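Local coordinates for putative prephenate dehydratase (PDB 4LUB), which probably catalyses the conversion of prephenate to phenylpyruvate, with loss of water and carbon dioxide, in L-phenylalanine biosynthesis, at residues Leu212-Trp217 and Leu255-Ser260; Thr223-Arg228 and Phe239-Glu244. All blocks are in the same frame, centred on the assembly; numbering follows the deposited sequence.

Contact 1 (Leu212-Trp217 and Leu255-Ser260); sequences LSTFAW and LEELTS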
ATOM      1  N   LEU B 212      12.225   6.947  -7.807  1.00 16.49           N
ATOM      2  CA  LEU B 212      13.110   6.215  -6.904  1.00 20.41           C
ATOM      3  C   LEU B 212      14.599   6.298  -7.255  1.00 22.78           C
ATOM      4  O   LEU B 212      15.436   6.353  -6.359  1.00 23.57           O
ATOM      5  CB  LEU B 212      12.685   4.747  -6.812  1.00 23.15           C
ATOM      6  CG  LEU B 212      11.562   4.411  -5.810  1.00 29.37           C
ATOM      7  CD1 LEU B 212      10.529   5.516  -5.667  1.00 28.99           C
ATOM      8  CD2 LEU B 212      10.911   3.081  -6.138  1.00 27.44           C
ATOM      9  N   SER B 213      14.933   6.279  -8.543  1.00 22.64           N
ATOM     10  CA  SER B 213      16.338   6.394  -8.965  1.00 26.16           C
ATOM     11  C   SER B 213      16.974   7.695  -8.497  1.00 26.06           C
ATOM     12  O   SER B 213      18.162   7.741  -8.172  1.00 26.67           O
ATOM     13  CB  SER B 213      16.459   6.282 -10.487  1.00 30.14           C
ATOM     14  OG  SER B 213      16.061   4.992 -10.927  1.00 33.99           O
ATOM     15  N   THR B 214      16.165   8.747  -8.469  1.00 28.44           N
ATOM     16  CA  THR B 214      16.583  10.068  -8.024  1.00 25.46           C
ATOM     17  C   THR B 214      17.216  10.018  -6.630  1.00 25.62           C
ATOM     18  O   THR B 214      18.246  10.640  -6.371  1.00 25.93           O
ATOM     19  CB  THR B 214      15.386  11.037  -8.009  1.00 31.25           C
ATOM     20  OG1 THR B 214      14.902  11.232  -9.347  1.00 33.58           O
ATOM     21  CG2 THR B 214      15.792  12.358  -7.433  1.00 30.00           C
ATOM     22  N   PHE B 215      16.573   9.287  -5.730  1.00 22.32           N
ATOM     23  CA  PHE B 215      17.091   9.083  -4.385  1.00 22.09           C
ATOM     24  C   PHE B 215      18.144   7.988  -4.339  1.00 22.17           C
ATOM     25  O   PHE B 215      19.127   8.086  -3.599  1.00 21.68           O
ATOM     26  CB  PHE B 215      15.949   8.755  -3.424  1.00 21.29           C
ATOM     27  CG  PHE B 215      15.030   9.913  -3.161  1.00 22.32           C
ATOM     28  CD1 PHE B 215      13.955  10.168  -3.997  1.00 26.77           C
ATOM     29  CD2 PHE B 215      15.245  10.748  -2.077  1.00 21.51           C
ATOM     30  CE1 PHE B 215      13.110  11.240  -3.755  1.00 28.17           C
ATOM     31  CE2 PHE B 215      14.403  11.823  -1.829  1.00 25.62           C
ATOM     32  CZ  PHE B 215      13.337  12.062  -2.671  1.00 25.52           C
ATOM     33  N   ALA B 216      17.904   6.930  -5.109  1.00 18.74           N
ATOM     34  CA  ALA B 216      18.802   5.785  -5.151  1.00 19.34           C
ATOM     35  C   ALA B 216      20.229   6.129  -5.563  1.00 21.60           C
ATOM     36  O   ALA B 216      21.177   5.740  -4.878  1.00 23.87           O
ATOM     37  CB  ALA B 216      18.240   4.715  -6.087  1.00 21.01           C
ATOM     38  N   TRP B 217      20.396   6.851  -6.669  1.00 18.57           N
ATOM     39  CA  TRP B 217      21.755   7.152  -7.127  1.00 18.48           C
ATOM     40  C   TRP B 217      22.505   7.994  -6.102  1.00 22.12           C
ATOM     41  O   TRP B 217      23.722   7.885  -6.005  1.00 22.48           O
ATOM     42  CB  TRP B 217      21.762   7.798  -8.541  1.00 20.85           C
ATOM     43  CG  TRP B 217      21.450   9.294  -8.703  1.00 19.49           C
ATOM     44  CD1 TRP B 217      20.288   9.836  -9.180  1.00 15.31           C
ATOM     45  CD2 TRP B 217      22.321  10.408  -8.421  1.00 21.14           C
ATOM     46  NE1 TRP B 217      20.376  11.217  -9.203  1.00 20.09           N
ATOM     47  CE2 TRP B 217      21.607  11.589  -8.737  1.00 20.71           C
ATOM     48  CE3 TRP B 217      23.620  10.522  -7.917  1.00 20.09           C
ATOM     49  CZ2 TRP B 217      22.158  12.860  -8.579  1.00 20.93           C
ATOM     50  CZ3 TRP B 217      24.163  11.796  -7.758  1.00 22.11           C
ATOM     51  CH2 TRP B 217      23.432  12.941  -8.086  1.00 18.48           C
ATOM     52  N   LEU B 255      14.938  16.300  -4.176  1.00 18.30           N
ATOM     53  CA  LEU B 255      13.641  16.949  -4.425  1.00 20.77           C
ATOM     54  C   LEU B 255      13.663  17.905  -5.611  1.00 22.68           C
ATOM     55  O   LEU B 255      12.707  17.952  -6.386  1.00 21.49           O
ATOM     56  CB  LEU B 255      13.155  17.707  -3.185  1.00 19.52           C
ATOM     57  CG  LEU B 255      12.974  16.867  -1.923  1.00 24.45           C
ATOM     58  CD1 LEU B 255      12.656  17.745  -0.729  1.00 26.47           C
ATOM     59  CD2 LEU B 255      11.874  15.833  -2.144  1.00 26.52           C
ATOM     60  N   GLU B 256      14.725  18.703  -5.720  1.00 21.35           N
ATOM     61  CA  GLU B 256      14.931  19.550  -6.898  1.00 21.24           C
ATOM     62  C   GLU B 256      14.936  18.741  -8.198  1.00 21.43           C
ATOM     63  O   GLU B 256      14.310  19.140  -9.180  1.00 21.54           O
ATOM     64  CB  GLU B 256      16.227  20.364  -6.774  1.00 25.27           C
ATOM     65  CG  GLU B 256      16.203  21.417  -5.673  1.00 28.72           C
ATOM     66  CD  GLU B 256      17.439  22.307  -5.675  1.00 37.04           C
ATOM     67  OE1 GLU B 256      18.209  22.275  -6.655  1.00 37.92           O
ATOM     68  OE2 GLU B 256      17.661  23.018  -4.675  1.00 44.57           O
ATOM     69  N   GLU B 257      15.651  17.620  -8.219  1.00 21.17           N
ATOM     70  CA  GLU B 257      15.636  16.756  -9.400  1.00 20.72           C
ATOM     71  C   GLU B 257      14.235  16.212  -9.738  1.00 20.84           C
ATOM     72  O   GLU B 257      13.862  16.150 -10.908  1.00 22.25           O
ATOM     73  CB  GLU B 257      16.628  15.592  -9.255  1.00 17.85           C
ATOM     74  CG  GLU B 257      16.849  14.876 -10.591  1.00 20.98           C
ATOM     75  CD  GLU B 257      17.921  13.797 -10.575  1.00 21.85           C
ATOM     76  OE1 GLU B 257      18.607  13.596  -9.543  1.00 19.89           O
ATOM     77  OE2 GLU B 257      18.053  13.126 -11.618  1.00 22.75           O
ATOM     78  N   LEU B 258      13.481  15.780  -8.732  1.00 19.97           N
ATOM     79  CA  LEU B 258      12.083  15.400  -8.959  1.00 21.80           C
ATOM     80  C   LEU B 258      11.323  16.480  -9.727  1.00 23.19           C
ATOM     81  O   LEU B 258      10.698  16.202 -10.759  1.00 24.53           O
ATOM     82  CB  LEU B 258      11.371  15.104  -7.638  1.00 20.61           C
ATOM     83  CG  LEU B 258      11.809  13.854  -6.877  1.00 23.09           C
ATOM     84  CD1 LEU B 258      10.862  13.584  -5.719  1.00 20.39           C
ATOM     85  CD2 LEU B 258      11.843  12.654  -7.804  1.00 23.44           C
ATOM     86  N   THR B 259      11.361  17.704  -9.207  1.00 24.54           N
ATOM     87  CA  THR B 259      10.791  18.865  -9.891  1.00 28.15           C
ATOM     88  C   THR B 259      11.268  19.006 -11.340  1.00 29.80           C
ATOM     89  O   THR B 259      10.456  19.163 -12.252  1.00 25.88           O
ATOM     90  CB  THR B 259      11.093  20.163  -9.117  1.00 32.07           C
ATOM     91  OG1 THR B 259      10.628  20.018  -7.767  1.00 30.70           O
ATOM     92  CG2 THR B 259      10.364  21.344  -9.744  1.00 34.27           C
ATOM     93  N   SER B 260      12.580  18.951 -11.550  1.00 30.97           N
ATOM     94  CA  SER B 260      13.135  19.038 -12.897  1.00 30.55           C
ATOM     95  C   SER B 260      12.637  17.927 -13.824  1.00 30.07           C
ATOM     96  O   SER B 260      12.594  18.113 -15.037  1.00 32.19           O
ATOM     97  CB  SER B 260      14.672  19.020 -12.843  1.00 31.64           C
ATOM     98  OG  SER B 260      15.178  17.692 -12.861  1.00 32.88           O
TER
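Leu255, midway along helix 248-261, brings its CD2 methyl to the rim of the Phe215 ring, 4.1 Å from CZ. The methyl lies near the ring plane, so the aromatic edge is what it meets. Both side chains also rest on Leu196 of strand 189-199, which floors the groove between helices 208-216 and 248-261 of the ACT domain. The two helix segments run roughly antiparallel, at 149°, with their axes 9.5 Å apart. Two residues on, Glu257 faces Thr214 at the closest pairing of the backbones. Its CG stands anti to the backbone N (chi1 -167°) and the chain beyond is extended, which carries the carboxylate past Thr214 CG2, 3.8 Å from Glu257 CB, as far as the indole of Trp217. There Trp217 NE1 donates to Glu257 OE1 over 3.0 Å. The acceptor lies close to the ring plane and is approached on its syn lone pair, while the carboxylate is turned 58° against the indole. The same oxygen forms a salt bridge with Arg218. Leu258 then divides its two methyls: CD1 meets the edge of Phe215 at CE1, 3.8 Å away, and CD2 lies 3.7 Å from Thr214 OG1, a hydroxyl bonded to the carbonyl of Lys210 one turn earlier. The contact thus grades from leucine and phenylalanine against the sheet to a charged outer edge, where an indole N-H and a guanidinium share one carboxylate oxygen and would be expected to stabilise its negative charge.

Contact 2 (Thr223-Arg228 and Phe239-Glu244); sequences TKIESR and FIIDFE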
ATOM      1  N   THR B 223      12.740   3.584   2.748  1.00 20.25           N
ATOM      2  CA  THR B 223      12.428   2.721   3.883  1.00 20.34           C
ATOM      3  C   THR B 223      10.966   2.292   3.889  1.00 18.03           C
ATOM      4  O   THR B 223      10.578   1.407   4.649  1.00 20.33           O
ATOM      5  CB  THR B 223      12.759   3.410   5.225  1.00 25.38           C
ATOM      6  OG1 THR B 223      11.876   4.521   5.431  1.00 24.48           O
ATOM      7  CG2 THR B 223      14.205   3.900   5.234  1.00 25.36           C
ATOM      8  N   LYS B 224      10.167   2.925   3.040  1.00 19.20           N
ATOM      9  CA  LYS B 224       8.763   2.563   2.888  1.00 19.88           C
ATOM     10  C   LYS B 224       8.161   3.119   1.609  1.00 21.16           C
ATOM     11  O   LYS B 224       8.470   4.243   1.214  1.00 18.90           O
ATOM     12  CB  LYS B 224       7.964   3.071   4.093  1.00 22.56           C
ATOM     13  CG  LYS B 224       6.480   2.766   4.043  1.00 25.06           C
ATOM     14  CD  LYS B 224       5.750   3.566   5.103  1.00 31.55           C
ATOM     15  CE  LYS B 224       4.293   3.812   4.723  1.00 32.01           C
ATOM     16  NZ  LYS B 224       3.503   4.287   5.902  1.00 34.08           N
ATOM     17  N   ILE B 225       7.290   2.340   0.986  1.00 23.06           N
ATOM     18  CA  ILE B 225       6.480   2.823  -0.117  1.00 27.77           C
ATOM     19  C   ILE B 225       5.093   2.209  -0.068  1.00 32.77           C
ATOM     20  O   ILE B 225       4.937   1.000   0.075  1.00 34.41           O
ATOM     21  CB  ILE B 225       7.106   2.543  -1.489  1.00 27.47           C
ATOM     22  CG1 ILE B 225       6.174   3.052  -2.592  1.00 24.40           C
ATOM     23  CG2 ILE B 225       7.391   1.061  -1.658  1.00 26.62           C
ATOM     24  CD1 ILE B 225       6.875   3.423  -3.875  1.00 20.40           C
ATOM     25  N   GLU B 226       4.088   3.059  -0.178  1.00 28.97           N
ATOM     26  CA  GLU B 226       2.715   2.612  -0.155  1.00 32.36           C
ATOM     27  C   GLU B 226       1.924   3.431  -1.152  1.00 28.81           C
ATOM     28  O   GLU B 226       2.074   4.642  -1.219  1.00 30.38           O
ATOM     29  CB  GLU B 226       2.133   2.777   1.247  1.00 40.68           C
ATOM     30  CG  GLU B 226       0.705   2.282   1.393  1.00 50.41           C
ATOM     31  CD  GLU B 226       0.618   0.984   2.164  1.00 55.35           C
ATOM     32  OE1 GLU B 226       1.028   0.962   3.336  1.00 55.45           O
ATOM     33  OE2 GLU B 226       0.138  -0.013   1.600  1.00 61.50           O
ATOM     34  N   SER B 227       1.087   2.768  -1.933  1.00 24.89           N
ATOM     35  CA  SER B 227       0.231   3.481  -2.859  1.00 25.73           C
ATOM     36  C   SER B 227      -1.177   3.634  -2.296  1.00 26.36           C
ATOM     37  O   SER B 227      -1.644   2.812  -1.514  1.00 27.58           O
ATOM     38  CB  SER B 227       0.227   2.830  -4.246  1.00 31.26           C
ATOM     39  OG  SER B 227      -0.586   1.678  -4.292  1.00 34.47           O
ATOM     40  N   ARG B 228      -1.830   4.715  -2.694  1.00 22.92           N
ATOM     41  CA  ARG B 228      -3.173   5.040  -2.256  1.00 24.05           C
ATOM     42  C   ARG B 228      -3.931   5.477  -3.495  1.00 27.45           C
ATOM     43  O   ARG B 228      -3.332   6.071  -4.395  1.00 25.50           O
ATOM     44  CB  ARG B 228      -3.154   6.168  -1.219  1.00 24.98           C
ATOM     45  CG  ARG B 228      -2.564   5.834   0.177  1.00 19.39           C
ATOM     46  CD  ARG B 228      -3.260   4.646   0.804  1.00 19.47           C
ATOM     47  NE  ARG B 228      -4.671   4.925   1.008  1.00 19.72           N
ATOM     48  CZ  ARG B 228      -5.639   4.034   0.837  1.00 23.79           C
ATOM     49  NH1 ARG B 228      -5.337   2.797   0.460  1.00 27.47           N
ATOM     50  NH2 ARG B 228      -6.908   4.384   1.041  1.00 22.88           N
ATOM     51  N   PHE B 239       1.661   8.079  -4.182  1.00 19.95           N
ATOM     52  CA  PHE B 239       2.549   7.184  -3.458  1.00 21.42           C
ATOM     53  C   PHE B 239       3.109   7.802  -2.191  1.00 23.46           C
ATOM     54  O   PHE B 239       3.657   8.898  -2.216  1.00 27.96           O
ATOM     55  CB  PHE B 239       3.685   6.730  -4.388  1.00 20.29           C
ATOM     56  CG  PHE B 239       3.192   6.046  -5.626  1.00 23.80           C
ATOM     57  CD1 PHE B 239       2.933   4.687  -5.617  1.00 27.46           C
ATOM     58  CD2 PHE B 239       2.939   6.762  -6.780  1.00 25.74           C
ATOM     59  CE1 PHE B 239       2.456   4.048  -6.751  1.00 29.01           C
ATOM     60  CE2 PHE B 239       2.464   6.129  -7.916  1.00 29.32           C
ATOM     61  CZ  PHE B 239       2.222   4.773  -7.899  1.00 29.05           C
ATOM     62  N   ILE B 240       2.968   7.078  -1.085  1.00 24.26           N
ATOM     63  CA  ILE B 240       3.622   7.443   0.163  1.00 25.20           C
ATOM     64  C   ILE B 240       4.990   6.805   0.218  1.00 23.27           C
ATOM     65  O   ILE B 240       5.121   5.586   0.221  1.00 22.69           O
ATOM     66  CB  ILE B 240       2.832   6.990   1.393  1.00 28.06           C
ATOM     67  CG1 ILE B 240       1.381   7.425   1.265  1.00 29.68           C
ATOM     68  CG2 ILE B 240       3.459   7.560   2.661  1.00 30.36           C
ATOM     69  CD1 ILE B 240       1.260   8.922   1.111  1.00 36.19           C
ATOM     70  N   ILE B 241       6.007   7.650   0.230  1.00 17.42           N
ATOM     71  CA  ILE B 241       7.383   7.207   0.340  1.00 22.24           C
ATOM     72  C   ILE B 241       8.127   7.810   1.536  1.00 19.91           C
ATOM     73  O   ILE B 241       8.068   9.015   1.775  1.00 22.94           O
ATOM     74  CB  ILE B 241       8.118   7.499  -0.993  1.00 37.32           C
ATOM     75  CG1 ILE B 241       7.526   6.640  -2.098  1.00 44.93           C
ATOM     76  CG2 ILE B 241       9.564   7.065  -0.910  1.00 38.33           C
ATOM     77  CD1 ILE B 241       7.964   7.007  -3.477  1.00 48.94           C
ATOM     78  N   ASP B 242       8.811   6.953   2.292  1.00 16.36           N
ATOM     79  CA  ASP B 242       9.711   7.408   3.349  1.00 18.61           C
ATOM     80  C   ASP B 242      11.160   7.229   2.900  1.00 23.14           C
ATOM     81  O   ASP B 242      11.509   6.223   2.274  1.00 22.55           O
ATOM     82  CB  ASP B 242       9.508   6.652   4.669  1.00 18.33           C
ATOM     83  CG  ASP B 242       8.078   6.711   5.198  1.00 19.80           C
ATOM     84  OD1 ASP B 242       7.240   7.500   4.699  1.00 19.96           O
ATOM     85  OD2 ASP B 242       7.814   5.972   6.164  1.00 21.29           O
ATOM     86  N   PHE B 243      12.001   8.196   3.253  1.00 20.54           N
ATOM     87  CA  PHE B 243      13.433   8.106   3.013  1.00 24.92           C
ATOM     88  C   PHE B 243      14.155   8.523   4.271  1.00 24.24           C
ATOM     89  O   PHE B 243      13.654   9.339   5.044  1.00 22.84           O
ATOM     90  CB  PHE B 243      13.874   9.031   1.872  1.00 21.66           C
ATOM     91  CG  PHE B 243      13.491   8.553   0.504  1.00 25.74           C
ATOM     92  CD1 PHE B 243      14.159   7.497  -0.084  1.00 25.31           C
ATOM     93  CD2 PHE B 243      12.482   9.175  -0.207  1.00 29.95           C
ATOM     94  CE1 PHE B 243      13.816   7.055  -1.343  1.00 24.36           C
ATOM     95  CE2 PHE B 243      12.146   8.732  -1.469  1.00 30.27           C
ATOM     96  CZ  PHE B 243      12.809   7.672  -2.038  1.00 25.84           C
ATOM     97  N   GLU B 244      15.342   7.972   4.471  1.00 22.00           N
ATOM     98  CA  GLU B 244      16.201   8.447   5.536  1.00 25.95           C
ATOM     99  C   GLU B 244      16.534   9.909   5.276  1.00 26.11           C
ATOM    100  O   GLU B 244      16.772  10.311   4.134  1.00 26.05           O
ATOM    101  CB  GLU B 244      17.451   7.582   5.666  1.00 36.39           C
ATOM    102  CG  GLU B 244      17.247   6.467   6.689  1.00 46.13           C
ATOM    103  CD  GLU B 244      18.335   5.424   6.687  1.00 52.28           C
ATOM    104  OE1 GLU B 244      19.447   5.709   6.187  1.00 52.38           O
ATOM    105  OE2 GLU B 244      18.071   4.310   7.194  1.00 55.98           O
TER
HETATM  106  O   HOH W   1       9.709   4.165   6.912  1.00 21.14           O
HETATM  107  O   HOH W   2       4.751   6.897   6.044  1.00 22.18           O
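Lys224 and Asp242 face each other as a hydrogen-bonded pair in the antiparallel hairpin of strands 222-229 and 237-244, part of the ACT domain sheet. Lys224 is stretched out, CG anti to the backbone N, and its aliphatic chain passes obliquely along the carboxylate, CD 3.3 Å from Asp242 OD2. The charged ends remain apart: a water accepts from Lys224 NZ and donates to Asp242 OD1. NZ is also hydrogen-bonded to Ser60 and salt-bridged to Glu54; Asp242 OD1 is hydrogen-bonded to Ser195, and OD2 salt-bridged to Arg174. Ile240, on the same face, packs against Phe65 of helix 62-70.

The other face carries Ile225, Ile241, Ser227 and Phe239. Ile225 sends CG1 anti to its backbone N (chi1 179°), which lays CD1 alongside the Ile241 branch, 3.7 Å from CG1. Ser227 CB sits 3.6 Å from Phe239 CD1, leaving its hydroxyl to engage Ile225 O of the second subunit weakly, while Ile225 O receives the stronger bond from Ser227 OG of that subunit. Glu226 and Ile240 exchange two backbone bonds, Glu226 N to Ile240 O (2.8 Å) and Ile240 N to Glu226 O (2.6 Å). At the far end Thr223 holds OG1 between its own N and carbonyl carbon (chi1 67°), 3.3 Å from Asp242 CB. A second water there joins Thr223 OG1, at 2.6 Å, to Asp242 OD2, to which it donates over 2.7 Å.

The two contacts illustrate the two layers of one ACT domain, with helices laid over an antiparallel sheet. Their centres are 14 Å apart. Contact 2 is nested in the chain inside contact 1: helix 208-216 leads into strand 222-229, and strand 237-244 leads into helix 248-261, so the hairpin fills the connection between the helices. The layers meet directly, Phe215 stacking on Phe243, and Leu212 CD1 lying 3.7 Å from Ile241 CD1. Strand 189-199 serves both, pairing with strand 237-244 and supporting the helices. Helix 208-216 and the hairpin also border the second subunit, so these elements serve both the domain core and the dimer interface.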